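Local coordinates for protein TetR family transcriptional regulator (Streptomyces coelicolor, PDB 6SRN) that probably binds cis-regulatory DNA as a TetR-family transcription factor and holds a furan-carboxylic acid of the bacterial-hormone type in its ligand pocket, at residues A[29-34]-A[68-73]; A[86-91]-A[111-116]; A[104-109]-A[149-154]. One frame throughout, in Å; residues are numbered along the deposited sequence.

Contact 1: A[29-34]-A[68-73]; sequences KTRAQI and FHFPSK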
ATOM      1  N   LYS A  29      -0.422   1.153 -36.194  1.00 15.65           N
ATOM      2  CA  LYS A  29      -0.345   0.741 -34.783  1.00 14.97           C
ATOM      3  C   LYS A  29      -1.725   0.506 -34.167  1.00 14.46           C
ATOM      4  O   LYS A  29      -2.707   1.196 -34.457  1.00 13.80           O
ATOM      5  CB  LYS A  29       0.454   1.751 -33.983  1.00 15.79           C
ATOM      6  CG  LYS A  29       1.893   1.914 -34.484  1.00 18.05           C
ATOM      7  CD  LYS A  29       2.768   0.780 -33.954  1.00 19.32           C
ATOM      8  CE  LYS A  29       4.235   0.882 -34.370  1.00 21.48           C
ATOM      9  NZ  LYS A  29       5.182   0.320 -33.338  1.00 22.82           N
ATOM     10  N   THR A  30      -1.807  -0.501 -33.315  1.00 13.48           N
ATOM     11  CA  THR A  30      -3.066  -0.843 -32.699  1.00 13.97           C
ATOM     12  C   THR A  30      -3.187  -0.135 -31.356  1.00 15.14           C
ATOM     13  O   THR A  30      -2.216   0.408 -30.821  1.00 14.79           O
ATOM     14  CB  THR A  30      -3.161  -2.353 -32.434  1.00 13.52           C
ATOM     15  OG1 THR A  30      -2.167  -2.717 -31.474  1.00 13.77           O
ATOM     16  CG2 THR A  30      -2.971  -3.153 -33.729  1.00 13.73           C
ATOM     17  N   ARG A  31      -4.400  -0.132 -30.836  1.00 15.12           N
ATOM     18  CA  ARG A  31      -4.679   0.425 -29.513  1.00 15.28           C
ATOM     19  C   ARG A  31      -3.801  -0.210 -28.469  1.00 14.41           C
ATOM     20  O   ARG A  31      -3.236   0.490 -27.634  1.00 14.23           O
ATOM     21  CB  ARG A  31      -6.150   0.222 -29.166  1.00 16.91           C
ATOM     22  CG  ARG A  31      -6.601   1.015 -27.947  1.00 17.52           C
ATOM     23  CD  ARG A  31      -8.061   0.730 -27.639  1.00 19.37           C
ATOM     24  NE  ARG A  31      -8.549   1.468 -26.476  1.00 19.80           N
ATOM     25  CZ  ARG A  31      -9.000   2.725 -26.502  1.00 22.51           C
ATOM     26  NH1 ARG A  31      -8.986   3.451 -27.636  1.00 20.94           N
ATOM     27  NH2 ARG A  31      -9.412   3.290 -25.360  1.00 24.88           N
ATOM     28  N   ALA A  32      -3.703  -1.535 -28.505  1.00 13.26           N
ATOM     29  CA  ALA A  32      -2.879  -2.281 -27.579  1.00 12.90           C
ATOM     30  C   ALA A  32      -1.409  -1.853 -27.650  1.00 11.99           C
ATOM     31  O   ALA A  32      -0.766  -1.755 -26.627  1.00 11.37           O
ATOM     32  CB  ALA A  32      -3.018  -3.760 -27.824  1.00 14.08           C
ATOM     33  N   GLN A  33      -0.889  -1.616 -28.855  1.00 11.16           N
ATOM     34  CA  GLN A  33       0.498  -1.145 -29.013  1.00 11.12           C
ATOM     35  C   GLN A  33       0.699   0.234 -28.416  1.00 10.39           C
ATOM     36  O   GLN A  33       1.702   0.473 -27.737  1.00 10.02           O
ATOM     37  CB  GLN A  33       0.899  -1.142 -30.494  1.00 12.33           C
ATOM     38  CG  GLN A  33       1.067  -2.535 -31.054  1.00 12.70           C
ATOM     39  CD  GLN A  33       1.400  -2.572 -32.534  1.00 13.82           C
ATOM     40  OE1 GLN A  33       0.659  -2.063 -33.362  1.00 13.80           O
ATOM     41  NE2 GLN A  33       2.503  -3.229 -32.872  1.00 15.45           N
ATOM     42  N   ILE A  34      -0.264   1.107 -28.649  1.00 10.42           N
ATOM     43  CA  ILE A  34      -0.200   2.453 -28.047  1.00 11.23           C
ATOM     44  C   ILE A  34      -0.259   2.328 -26.524  1.00 10.91           C
ATOM     45  O   ILE A  34       0.497   2.993 -25.832  1.00 10.50           O
ATOM     46  CB  ILE A  34      -1.326   3.368 -28.582  1.00 12.82           C
ATOM     47  CG1 ILE A  34      -1.205   3.533 -30.104  1.00 14.72           C
ATOM     48  CG2 ILE A  34      -1.313   4.722 -27.883  1.00 14.42           C
ATOM     49  CD1 ILE A  34      -2.449   4.080 -30.784  1.00 15.31           C
ATOM     50  N   PHE A  68      -6.608  10.253 -31.815  1.00 12.71           N
ATOM     51  CA  PHE A  68      -7.772   9.545 -32.351  1.00 13.98           C
ATOM     52  C   PHE A  68      -8.180   8.400 -31.422  1.00 14.02           C
ATOM     53  O   PHE A  68      -9.350   8.225 -31.132  1.00 16.38           O
ATOM     54  CB  PHE A  68      -7.525   9.000 -33.731  1.00 14.24           C
ATOM     55  CG  PHE A  68      -8.633   8.118 -34.242  1.00 14.58           C
ATOM     56  CD1 PHE A  68      -9.882   8.656 -34.548  1.00 15.17           C
ATOM     57  CD2 PHE A  68      -8.422   6.760 -34.455  1.00 15.90           C
ATOM     58  CE1 PHE A  68     -10.894   7.858 -35.065  1.00 16.80           C
ATOM     59  CE2 PHE A  68      -9.429   5.956 -34.957  1.00 16.61           C
ATOM     60  CZ  PHE A  68     -10.671   6.505 -35.272  1.00 17.37           C
ATOM     61  N   HIS A  69      -7.205   7.646 -30.946  1.00 12.99           N
ATOM     62  CA  HIS A  69      -7.487   6.543 -30.018  1.00 13.55           C
ATOM     63  C   HIS A  69      -7.753   7.007 -28.593  1.00 13.92           C
ATOM     64  O   HIS A  69      -8.658   6.467 -27.917  1.00 13.50           O
ATOM     65  CB  HIS A  69      -6.304   5.619 -30.014  1.00 13.83           C
ATOM     66  CG  HIS A  69      -6.023   4.961 -31.330  1.00 14.65           C
ATOM     67  ND1 HIS A  69      -6.621   3.773 -31.696  1.00 16.72           N
ATOM     68  CD2 HIS A  69      -5.181   5.286 -32.346  1.00 15.03           C
ATOM     69  CE1 HIS A  69      -6.180   3.413 -32.891  1.00 17.09           C
ATOM     70  NE2 HIS A  69      -5.293   4.297 -33.301  1.00 16.38           N
ATOM     71  N   PHE A  70      -6.976   8.001 -28.138  1.00 12.76           N
ATOM     72  CA  PHE A  70      -7.057   8.515 -26.755  1.00 13.17           C
ATOM     73  C   PHE A  70      -6.973  10.020 -26.800  1.00 12.78           C
ATOM     74  O   PHE A  70      -5.892  10.586 -26.959  1.00 12.04           O
ATOM     75  CB  PHE A  70      -5.877   7.976 -25.892  1.00 13.19           C
ATOM     76  CG  PHE A  70      -5.719   6.498 -25.939  1.00 13.77           C
ATOM     77  CD1 PHE A  70      -6.514   5.695 -25.140  1.00 15.63           C
ATOM     78  CD2 PHE A  70      -4.777   5.921 -26.778  1.00 13.94           C
ATOM     79  CE1 PHE A  70      -6.373   4.325 -25.171  1.00 15.77           C
ATOM     80  CE2 PHE A  70      -4.655   4.539 -26.828  1.00 14.49           C
ATOM     81  CZ  PHE A  70      -5.467   3.753 -26.037  1.00 15.47           C
ATOM     82  N   PRO A  71      -8.121  10.699 -26.647  1.00 12.12           N
ATOM     83  CA  PRO A  71      -8.132  12.145 -26.912  1.00 12.78           C
ATOM     84  C   PRO A  71      -7.350  13.037 -25.953  1.00 10.83           C
ATOM     85  O   PRO A  71      -7.167  14.211 -26.245  1.00 11.20           O
ATOM     86  CB  PRO A  71      -9.633  12.507 -26.887  1.00 13.56           C
ATOM     87  CG  PRO A  71     -10.325  11.370 -26.273  1.00 13.71           C
ATOM     88  CD  PRO A  71      -9.480  10.141 -26.454  1.00 12.79           C
ATOM     89  N   SER A  72      -6.901  12.528 -24.826  1.00 10.01           N
ATOM     90  CA  SER A  72      -6.090  13.281 -23.911  1.00 10.12           C
ATOM     91  C   SER A  72      -5.199  12.353 -23.129  1.00  9.69           C
ATOM     92  O   SER A  72      -5.418  11.149 -23.054  1.00 10.22           O
ATOM     93  CB  SER A  72      -6.989  14.019 -22.931  1.00 10.62           C
ATOM     94  OG  SER A  72      -7.744  13.025 -22.201  1.00 12.48           O
ATOM     95  N   LYS A  73      -4.217  12.944 -22.477  1.00 10.09           N
ATOM     96  CA  LYS A  73      -3.377  12.201 -21.553  1.00 10.12           C
ATOM     97  C   LYS A  73      -4.188  11.546 -20.439  1.00  9.47           C
ATOM     98  O   LYS A  73      -3.923  10.426 -20.032  1.00  9.42           O
ATOM     99  CB  LYS A  73      -2.339  13.144 -21.000  1.00 11.59           C
ATOM    100  CG  LYS A  73      -1.281  12.516 -20.183  1.00 12.37           C
ATOM    101  CD  LYS A  73      -0.417  13.672 -19.699  1.00 13.65           C
ATOM    102  CE  LYS A  73       0.470  13.266 -18.610  1.00 14.38           C
ATOM    103  NZ  LYS A  73       1.340  14.410 -18.234  1.00 12.93           N
TER
HETATM  104  O   HOH W   1      -3.732   3.479 -35.356  1.00 26.29           O
HETATM  105  O   HOH W   2      -9.839   6.289 -25.042  1.00 24.13           O
HETATM  106  O   HOH W   3      -8.750   2.683 -30.477  1.00 33.00           O
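Arg31 leaves its helix with CG anti to the backbone N (chi1 -168°), and its chain, extended from there, brings NE alongside Phe70. His69 has CG beside its backbone N, and its ring meets Ile34. Phe70 CE1 sits over one face of the guanidinium, toward its rim, 3.2 Å from NH2, with the two planes 38° apart; farther back along the chain, Arg31 CG rests on Phe70 CZ. From its edge NH1 donates to His69 O at 3.0 Å, a bent bond (141°) that reaches the oxygen from above the carbonyl plane. Ile34 suits the buried side because its two branches serve two rings: CD1 makes a CH-pi contact over one face of the imidazole, 3.4 Å from His69 CD2, while CG2 packs on Phe70 CE2 at 3.5 Å. Phe70 also touches Leu76 and Ala79 of helix 73-86. A capping box of Thr30 and Gln33 sets the start of helix 31-49; the Arg31 and Ile34 contacts join that first turn to the end of the predicted helix-turn-helix. Both imidazole nitrogens are bound through water, NE2 to Lys29 O and ND1 to Arg31 NH1. A third water joins Arg31 NH2 to His69 O, so this carbonyl accepts hydrogen bonds from NH1 and from a water, and the nearby arginine would tend to disfavour a protonated imidazole.

Contact 2: A[86-91]-A[111-116]; sequences ARWPAA and HRAAQA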
ATOM      1  N   ALA A  86      -9.022  -5.180 -16.168  1.00 11.10           N
ATOM      2  CA  ALA A  86      -9.985  -5.902 -16.988  1.00 10.88           C
ATOM      3  C   ALA A  86      -9.458  -7.214 -17.496  1.00 10.67           C
ATOM      4  O   ALA A  86     -10.244  -8.083 -17.895  1.00 11.89           O
ATOM      5  CB  ALA A  86     -10.426  -5.042 -18.158  1.00 11.33           C
ATOM      6  N   ARG A  87      -8.152  -7.375 -17.531  1.00 10.33           N
ATOM      7  CA  ARG A  87      -7.543  -8.601 -17.947  1.00 10.64           C
ATOM      8  C   ARG A  87      -7.752  -9.861 -17.051  1.00 10.97           C
ATOM      9  O   ARG A  87      -7.608 -10.975 -17.486  1.00 11.67           O
ATOM     10  CB  ARG A  87      -6.066  -8.332 -18.219  1.00 12.14           C
ATOM     11  CG  ARG A  87      -5.251  -7.817 -17.037  1.00 12.71           C
ATOM     12  CD  ARG A  87      -3.782  -7.714 -17.415  1.00 14.87           C
ATOM     13  NE  ARG A  87      -3.554  -6.844 -18.555  1.00 16.38           N
ATOM     14  CZ  ARG A  87      -2.354  -6.641 -19.081  1.00 17.60           C
ATOM     15  NH1 ARG A  87      -1.290  -7.198 -18.507  1.00 16.53           N
ATOM     16  NH2 ARG A  87      -2.226  -5.878 -20.137  1.00 19.17           N
ATOM     17  N   TRP A  88      -8.162  -9.657 -15.824  1.00  9.80           N
ATOM     18  CA  TRP A  88      -8.102 -10.713 -14.806  1.00  9.12           C
ATOM     19  C   TRP A  88      -9.254 -11.714 -14.777  1.00  9.52           C
ATOM     20  O   TRP A  88      -9.038 -12.891 -14.530  1.00  9.47           O
ATOM     21  CB  TRP A  88      -7.777 -10.083 -13.426  1.00  8.68           C
ATOM     22  CG  TRP A  88      -6.386  -9.571 -13.466  1.00  8.38           C
ATOM     23  CD1 TRP A  88      -5.994  -8.276 -13.591  1.00  8.78           C
ATOM     24  CD2 TRP A  88      -5.188 -10.350 -13.440  1.00  8.60           C
ATOM     25  NE1 TRP A  88      -4.618  -8.184 -13.656  1.00  8.61           N
ATOM     26  CE2 TRP A  88      -4.087  -9.445 -13.574  1.00  8.43           C
ATOM     27  CE3 TRP A  88      -4.927 -11.719 -13.339  1.00  9.26           C
ATOM     28  CZ2 TRP A  88      -2.779  -9.875 -13.642  1.00  9.79           C
ATOM     29  CZ3 TRP A  88      -3.623 -12.148 -13.385  1.00 10.20           C
ATOM     30  CH2 TRP A  88      -2.548 -11.215 -13.505  1.00 10.25           C
ATOM     31  N   PRO A  89     -10.483 -11.265 -15.076  1.00  9.41           N
ATOM     32  CA  PRO A  89     -11.580 -12.243 -15.192  1.00  9.88           C
ATOM     33  C   PRO A  89     -11.286 -13.404 -16.154  1.00 10.37           C
ATOM     34  O   PRO A  89     -11.556 -14.555 -15.804  1.00 10.69           O
ATOM     35  CB  PRO A  89     -12.764 -11.378 -15.662  1.00  9.77           C
ATOM     36  CG  PRO A  89     -12.472 -10.041 -15.026  1.00  9.69           C
ATOM     37  CD  PRO A  89     -10.983  -9.877 -15.148  1.00  9.92           C
ATOM     38  N   ALA A  90     -10.711 -13.107 -17.322  1.00 10.51           N
ATOM     39  CA  ALA A  90     -10.339 -14.155 -18.275  1.00 11.44           C
ATOM     40  C   ALA A  90      -9.298 -15.131 -17.722  1.00 11.14           C
ATOM     41  O   ALA A  90      -9.381 -16.339 -17.992  1.00 12.44           O
ATOM     42  CB  ALA A  90      -9.854 -13.541 -19.585  1.00 11.39           C
ATOM     43  N   ALA A  91      -8.371 -14.599 -16.927  1.00 12.27           N
ATOM     44  CA  ALA A  91      -7.339 -15.424 -16.282  1.00 11.20           C
ATOM     45  C   ALA A  91      -8.006 -16.359 -15.298  1.00 10.97           C
ATOM     46  O   ALA A  91      -7.674 -17.546 -15.193  1.00 10.90           O
ATOM     47  CB  ALA A  91      -6.311 -14.548 -15.591  1.00 11.44           C
ATOM     48  N   HIS A 111      -0.654 -15.460  -7.452  1.00  7.17           N
ATOM     49  CA  HIS A 111       0.649 -15.835  -8.034  1.00  7.84           C
ATOM     50  C   HIS A 111       0.844 -15.142  -9.368  1.00  7.79           C
ATOM     51  O   HIS A 111       1.879 -14.506  -9.613  1.00  7.17           O
ATOM     52  CB  HIS A 111       0.628 -17.361  -8.214  1.00  9.09           C
ATOM     53  CG  HIS A 111       1.865 -17.954  -8.790  1.00 10.13           C
ATOM     54  ND1 HIS A 111       1.857 -19.222  -9.347  1.00 13.60           N
ATOM     55  CD2 HIS A 111       3.098 -17.457  -9.012  1.00 11.82           C
ATOM     56  CE1 HIS A 111       3.084 -19.507  -9.790  1.00 13.37           C
ATOM     57  NE2 HIS A 111       3.862 -18.456  -9.578  1.00 11.69           N
ATOM     58  N   ARG A 112      -0.145 -15.242 -10.246  1.00  7.94           N
ATOM     59  CA  ARG A 112      -0.047 -14.624 -11.536  1.00  8.43           C
ATOM     60  C   ARG A 112       0.026 -13.083 -11.436  1.00  7.72           C
ATOM     61  O   ARG A 112       0.762 -12.441 -12.181  1.00  7.79           O
ATOM     62  CB  ARG A 112      -1.240 -15.071 -12.404  1.00 10.00           C
ATOM     63  CG  ARG A 112      -1.092 -16.478 -12.915  1.00 11.62           C
ATOM     64  CD  ARG A 112      -2.192 -16.880 -13.865  1.00 14.79           C
ATOM     65  NE  ARG A 112      -2.123 -18.324 -14.082  1.00 17.35           N
ATOM     66  CZ  ARG A 112      -2.756 -18.985 -15.037  1.00 21.50           C
ATOM     67  NH1 ARG A 112      -3.535 -18.347 -15.898  1.00 22.93           N
ATOM     68  NH2 ARG A 112      -2.598 -20.313 -15.117  1.00 24.63           N
ATOM     69  N   ALA A 113      -0.733 -12.491 -10.514  1.00  7.37           N
ATOM     70  CA  ALA A 113      -0.637 -11.044 -10.305  1.00  7.32           C
ATOM     71  C   ALA A 113       0.742 -10.663  -9.893  1.00  7.32           C
ATOM     72  O   ALA A 113       1.232  -9.606 -10.334  1.00  7.10           O
ATOM     73  CB  ALA A 113      -1.622 -10.606  -9.253  1.00  7.76           C
ATOM     74  N   ALA A 114       1.378 -11.414  -8.990  1.00  7.08           N
ATOM     75  CA  ALA A 114       2.722 -11.053  -8.540  1.00  7.46           C
ATOM     76  C   ALA A 114       3.743 -11.063  -9.669  1.00  7.70           C
ATOM     77  O   ALA A 114       4.542 -10.112  -9.821  1.00  8.12           O
ATOM     78  CB  ALA A 114       3.153 -11.984  -7.411  1.00  7.82           C
ATOM     79  N   GLN A 115       3.686 -12.094 -10.526  1.00  8.30           N
ATOM     80  CA  GLN A 115       4.565 -12.182 -11.688  1.00  8.40           C
ATOM     81  C   GLN A 115       4.278 -11.034 -12.643  1.00  7.76           C
ATOM     82  O   GLN A 115       5.164 -10.489 -13.282  1.00  7.74           O
ATOM     83  CB  GLN A 115       4.279 -13.487 -12.472  1.00 10.24           C
ATOM     84  CG  GLN A 115       4.693 -14.725 -11.774  1.00 12.62           C
ATOM     85  CD  GLN A 115       4.267 -15.957 -12.569  1.00 11.45           C
ATOM     86  OE1 GLN A 115       3.091 -16.156 -12.842  1.00 16.46           O
ATOM     87  NE2 GLN A 115       5.220 -16.697 -13.073  1.00 15.50           N
ATOM     88  N   ALA A 116       2.995 -10.663 -12.758  1.00  6.94           N
ATOM     89  CA  ALA A 116       2.626  -9.640 -13.728  1.00  6.49           C
ATOM     90  C   ALA A 116       3.100  -8.243 -13.270  1.00  6.62           C
ATOM     91  O   ALA A 116       3.559  -7.435 -14.070  1.00  6.52           O
ATOM     92  CB  ALA A 116       1.142  -9.657 -13.975  1.00  7.01           C
TER
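Trp88 drives the far end of its indole against the backbone of helix 102-119, and the tight part of the contact lies there. CH2 comes to 3.7 Å from Ala113 N and equally near Ala113 CA, so the six-membered ring meets the helix surface itself more than any long side chain. Ala116 CB sits at the ring's edge, in its plane, 3.9 Å from CZ2. On the neighbouring corner CZ3 touches Arg112 CB, also at 3.9 Å. Trp88 has CG beside its backbone N (chi1 -68°), and the length of the indole then spans the gap between two backbones whose nearest CA atoms, Trp88 with Ala113 and Ala91 with Arg112, are 8.7 Å apart. Small residues suit the receiving helix: alanine at 113 and 116 lets a broad aromatic come close to the main chain. This joins helix 88-96 to helix 102-119 in the ligand-binding part of the TetR fold, beside the pocket. The side chain of Ala113 is about 5 Å from the bound 4-(hydroxymethyl)-2-propylfuran-3-carboxylic acid, and both Trp88 and Ala113 also meet the pocket residue Trp147. Toward the more exposed side the packing thins. Of the Arg112 side chain only CB touches the ring; the chain, extended from CG to NE, leads away from the indole, and the ring and guanidinium planes are 56° apart. Ala91, whose methyl points at the other helix, comes no closer than Ala91 O to Arg112 NH1, at 4.3 Å, with no hydrogen bond. The charged end is instead held by salt bridges, NE to Glu108 and NH1 to Glu94, the latter on helix 88-96.

Contact 3: A[104-109]-A[149-154]; sequences ETVEEM and HLLEVP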
ATOM      1  N   GLU A 104      -7.468 -22.805  -4.370  1.00 11.12           N
ATOM      2  CA  GLU A 104      -6.304 -22.870  -5.292  1.00 11.30           C
ATOM      3  C   GLU A 104      -6.450 -21.872  -6.437  1.00  9.79           C
ATOM      4  O   GLU A 104      -5.456 -21.359  -6.916  1.00 10.98           O
ATOM      5  CB  GLU A 104      -6.227 -24.254  -5.916  1.00 12.27           C
ATOM      6  CG  GLU A 104      -5.652 -25.267  -4.963  1.00 13.98           C
ATOM      7  CD  GLU A 104      -5.636 -26.630  -5.609  1.00 17.49           C
ATOM      8  OE1 GLU A 104      -6.499 -26.862  -6.507  1.00 20.15           O
ATOM      9  OE2 GLU A 104      -4.735 -27.417  -5.305  1.00 21.60           O
ATOM     10  N   THR A 105      -7.675 -21.571  -6.833  1.00  8.90           N
ATOM     11  CA  THR A 105      -7.933 -20.584  -7.891  1.00  9.35           C
ATOM     12  C   THR A 105      -7.504 -19.216  -7.374  1.00  8.74           C
ATOM     13  O   THR A 105      -6.816 -18.459  -8.103  1.00  8.75           O
ATOM     14  CB  THR A 105      -9.409 -20.597  -8.302  1.00  9.66           C
ATOM     15  OG1 THR A 105      -9.725 -21.881  -8.893  1.00 10.51           O
ATOM     16  CG2 THR A 105      -9.774 -19.479  -9.257  1.00 10.47           C
ATOM     17  N   VAL A 106      -7.918 -18.875  -6.164  1.00  8.82           N
ATOM     18  CA  VAL A 106      -7.499 -17.594  -5.536  1.00  9.30           C
ATOM     19  C   VAL A 106      -5.969 -17.539  -5.429  1.00  9.14           C
ATOM     20  O   VAL A 106      -5.332 -16.537  -5.801  1.00  8.44           O
ATOM     21  CB  VAL A 106      -8.110 -17.431  -4.154  1.00 10.00           C
ATOM     22  CG1 VAL A 106      -7.647 -16.151  -3.482  1.00 10.13           C
ATOM     23  CG2 VAL A 106      -9.637 -17.425  -4.210  1.00 10.99           C
ATOM     24  N   GLU A 107      -5.333 -18.611  -4.948  1.00  9.73           N
ATOM     25  CA  GLU A 107      -3.896 -18.667  -4.845  1.00 10.42           C
ATOM     26  C   GLU A 107      -3.212 -18.419  -6.188  1.00  9.17           C
ATOM     27  O   GLU A 107      -2.250 -17.627  -6.261  1.00  8.37           O
ATOM     28  CB  GLU A 107      -3.428 -20.011  -4.334  1.00 12.02           C
ATOM     29  CG  GLU A 107      -3.624 -20.282  -2.885  1.00 15.46           C
ATOM     30  CD  GLU A 107      -2.955 -21.617  -2.626  1.00 18.62           C
ATOM     31  OE1 GLU A 107      -1.671 -21.662  -2.627  1.00 24.55           O
ATOM     32  OE2 GLU A 107      -3.701 -22.594  -2.571  1.00 22.48           O
ATOM     33  N   GLU A 108      -3.679 -19.102  -7.240  1.00  8.60           N
ATOM     34  CA  GLU A 108      -3.006 -19.010  -8.524  1.00  8.72           C
ATOM     35  C   GLU A 108      -3.235 -17.622  -9.149  1.00  8.41           C
ATOM     36  O   GLU A 108      -2.342 -17.084  -9.835  1.00  8.31           O
ATOM     37  CB  GLU A 108      -3.430 -20.122  -9.471  1.00  9.20           C
ATOM     38  CG  GLU A 108      -2.756 -20.080 -10.826  1.00 10.15           C
ATOM     39  CD  GLU A 108      -1.233 -20.111 -10.853  1.00 11.46           C
ATOM     40  OE1 GLU A 108      -0.587 -20.461  -9.837  1.00 12.80           O
ATOM     41  OE2 GLU A 108      -0.702 -19.787 -11.943  1.00 14.62           O
ATOM     42  N   MET A 109      -4.407 -17.036  -8.946  1.00  7.60           N
ATOM     43  CA  MET A 109      -4.612 -15.660  -9.423  1.00  8.14           C
ATOM     44  C   MET A 109      -3.604 -14.696  -8.830  1.00  7.35           C
ATOM     45  O   MET A 109      -3.040 -13.842  -9.526  1.00  7.60           O
ATOM     46  CB  MET A 109      -6.031 -15.205  -9.095  1.00  8.21           C
ATOM     47  CG  MET A 109      -7.055 -15.885  -9.981  1.00  8.97           C
ATOM     48  SD  MET A 109      -7.045 -15.269 -11.646  1.00  9.93           S
ATOM     49  CE  MET A 109      -7.758 -13.643 -11.400  1.00 10.25           C
ATOM     50  N   HIS A 149     -14.057  -7.881  -5.593  1.00 10.49           N
ATOM     51  CA  HIS A 149     -15.243  -8.520  -6.178  1.00 12.97           C
ATOM     52  C   HIS A 149     -14.890  -9.789  -6.925  1.00 11.96           C
ATOM     53  O   HIS A 149     -15.605 -10.817  -6.841  1.00 12.19           O
ATOM     54  CB  HIS A 149     -15.981  -7.534  -7.082  1.00 15.91           C
ATOM     55  CG  HIS A 149     -16.918  -6.651  -6.328  1.00 20.90           C
ATOM     56  ND1 HIS A 149     -17.018  -5.292  -6.537  1.00 25.17           N
ATOM     57  CD2 HIS A 149     -17.812  -6.951  -5.352  1.00 23.47           C
ATOM     58  CE1 HIS A 149     -17.949  -4.800  -5.733  1.00 24.30           C
ATOM     59  NE2 HIS A 149     -18.427  -5.779  -4.989  1.00 24.32           N
ATOM     60  N   LEU A 150     -13.775  -9.748  -7.643  1.00 11.57           N
ATOM     61  CA  LEU A 150     -13.326 -10.906  -8.381  1.00 12.41           C
ATOM     62  C   LEU A 150     -13.058 -12.107  -7.486  1.00 12.31           C
ATOM     63  O   LEU A 150     -13.549 -13.203  -7.739  1.00 13.86           O
ATOM     64  CB  LEU A 150     -12.109 -10.538  -9.253  1.00 12.98           C
ATOM     65  CG  LEU A 150     -11.591 -11.615 -10.199  1.00 14.23           C
ATOM     66  CD1 LEU A 150     -12.634 -12.036 -11.217  1.00 14.16           C
ATOM     67  CD2 LEU A 150     -10.352 -11.099 -10.900  1.00 15.01           C
ATOM     68  N   LEU A 151     -12.344 -11.914  -6.395  1.00 11.19           N
ATOM     69  CA  LEU A 151     -11.927 -13.024  -5.512  1.00 11.82           C
ATOM     70  C   LEU A 151     -13.036 -13.505  -4.572  1.00 12.33           C
ATOM     71  O   LEU A 151     -13.054 -14.626  -4.096  1.00 12.20           O
ATOM     72  CB  LEU A 151     -10.721 -12.608  -4.660  1.00 12.64           C
ATOM     73  CG  LEU A 151      -9.429 -12.298  -5.438  1.00 13.54           C
ATOM     74  CD1 LEU A 151      -8.290 -12.049  -4.468  1.00 15.29           C
ATOM     75  CD2 LEU A 151      -9.080 -13.407  -6.411  1.00 13.77           C
ATOM     76  N   GLU A 152     -13.971 -12.627  -4.272  1.00 12.85           N
ATOM     77  CA  GLU A 152     -15.055 -13.008  -3.371  1.00 14.26           C
ATOM     78  C   GLU A 152     -15.829 -14.252  -3.855  1.00 12.93           C
ATOM     79  O   GLU A 152     -16.287 -15.064  -3.057  1.00 12.64           O
ATOM     80  CB  GLU A 152     -15.995 -11.799  -3.274  1.00 17.99           C
ATOM     81  CG  GLU A 152     -16.674 -11.605  -1.971  1.00 24.20           C
ATOM     82  CD  GLU A 152     -17.441 -10.276  -1.962  1.00 24.38           C
ATOM     83  OE1 GLU A 152     -17.625  -9.604  -3.032  1.00 31.99           O
ATOM     84  OE2 GLU A 152     -17.812  -9.882  -0.872  1.00 30.29           O
ATOM     85  N   VAL A 153     -16.018 -14.369  -5.168  1.00 12.16           N
ATOM     86  CA  VAL A 153     -16.779 -15.453  -5.764  1.00 12.47           C
ATOM     87  C   VAL A 153     -16.181 -16.831  -5.457  1.00 11.70           C
ATOM     88  O   VAL A 153     -16.869 -17.680  -4.832  1.00 11.02           O
ATOM     89  CB  VAL A 153     -16.973 -15.258  -7.271  1.00 14.96           C
ATOM     90  CG1 VAL A 153     -17.699 -16.457  -7.898  1.00 16.04           C
ATOM     91  CG2 VAL A 153     -17.769 -13.993  -7.528  1.00 17.34           C
ATOM     92  N   PRO A 154     -14.911 -17.093  -5.859  1.00 10.33           N
ATOM     93  CA  PRO A 154     -14.327 -18.367  -5.412  1.00  9.54           C
ATOM     94  C   PRO A 154     -14.219 -18.543  -3.920  1.00  9.00           C
ATOM     95  O   PRO A 154     -14.296 -19.655  -3.438  1.00  9.82           O
ATOM     96  CB  PRO A 154     -12.940 -18.387  -6.085  1.00 10.34           C
ATOM     97  CG  PRO A 154     -12.678 -16.986  -6.424  1.00 10.59           C
ATOM     98  CD  PRO A 154     -14.003 -16.366  -6.759  1.00 10.76           C
TER
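Met109 and Leu150 meet at about a right angle, with the methyl CE of the thioether against Leu150 CD2 at 3.7 Å. The methionine chain is bent at both chi2 (-73°) and chi3 (-71°), and these two bends bring CE round to the leucine branch. A flexible, unbranched thioether suits this place because its terminal methyl can be turned onto a neighbour that the CB atom does not reach. One turn earlier, Val106 and Pro154 cross obliquely. Val106 CG2 lies 3.8 Å from Pro154 CG and 3.9 Å from Pro154 CB, so a single methyl rests on one side of the pyrrolidine. Proline provides a compact apolar surface here, and lacking an N-H it makes no bond to the preceding turn, where helix 145-161 is kinked. Leu151 CD2 lies between the two pairs, 4.3 Å from Val106 CG1 and 4.4 Å from Met109 CB, both looser than the flanking contacts. No hydrogen bond crosses the contact, as expected of a purely apolar face. Segments 104-109 and 149-154 run roughly antiparallel (151°), their axes 9.6 Å apart at closest approach, and Val106 and Leu151 have the nearest CA atoms. Around this pair, Met92 and Ile95 of helix 88-96 cover Met109, while Leu177 of helix 170-192 and Phe209 of helix 197-212 pack on Val106, so the contact belongs to the all-helical core of the ligand-binding domain, with Leu151 also touching Val178 of helix 170-192.

In the fold
Contact 3 is the buried one, whereas contacts 1 and 2 are only partly buried. Contacts 2 and 3 both use helix 102-119 and lie next to each other, their centres about 11 Å apart, and they touch where Met109 CE meets Trp88 O at 3.5 Å. Contact 1 stands apart in the DNA-binding region, its centre about 31 Å from that of contact 3 and on the opposite side of the chain's centre. Chemistry follows place: contact 1 mixes ring packing with a cross-segment hydrogen bond and bridging waters, contact 2 packs an aromatic on a helix backbone with a charged side, and contact 3 is wholly apolar.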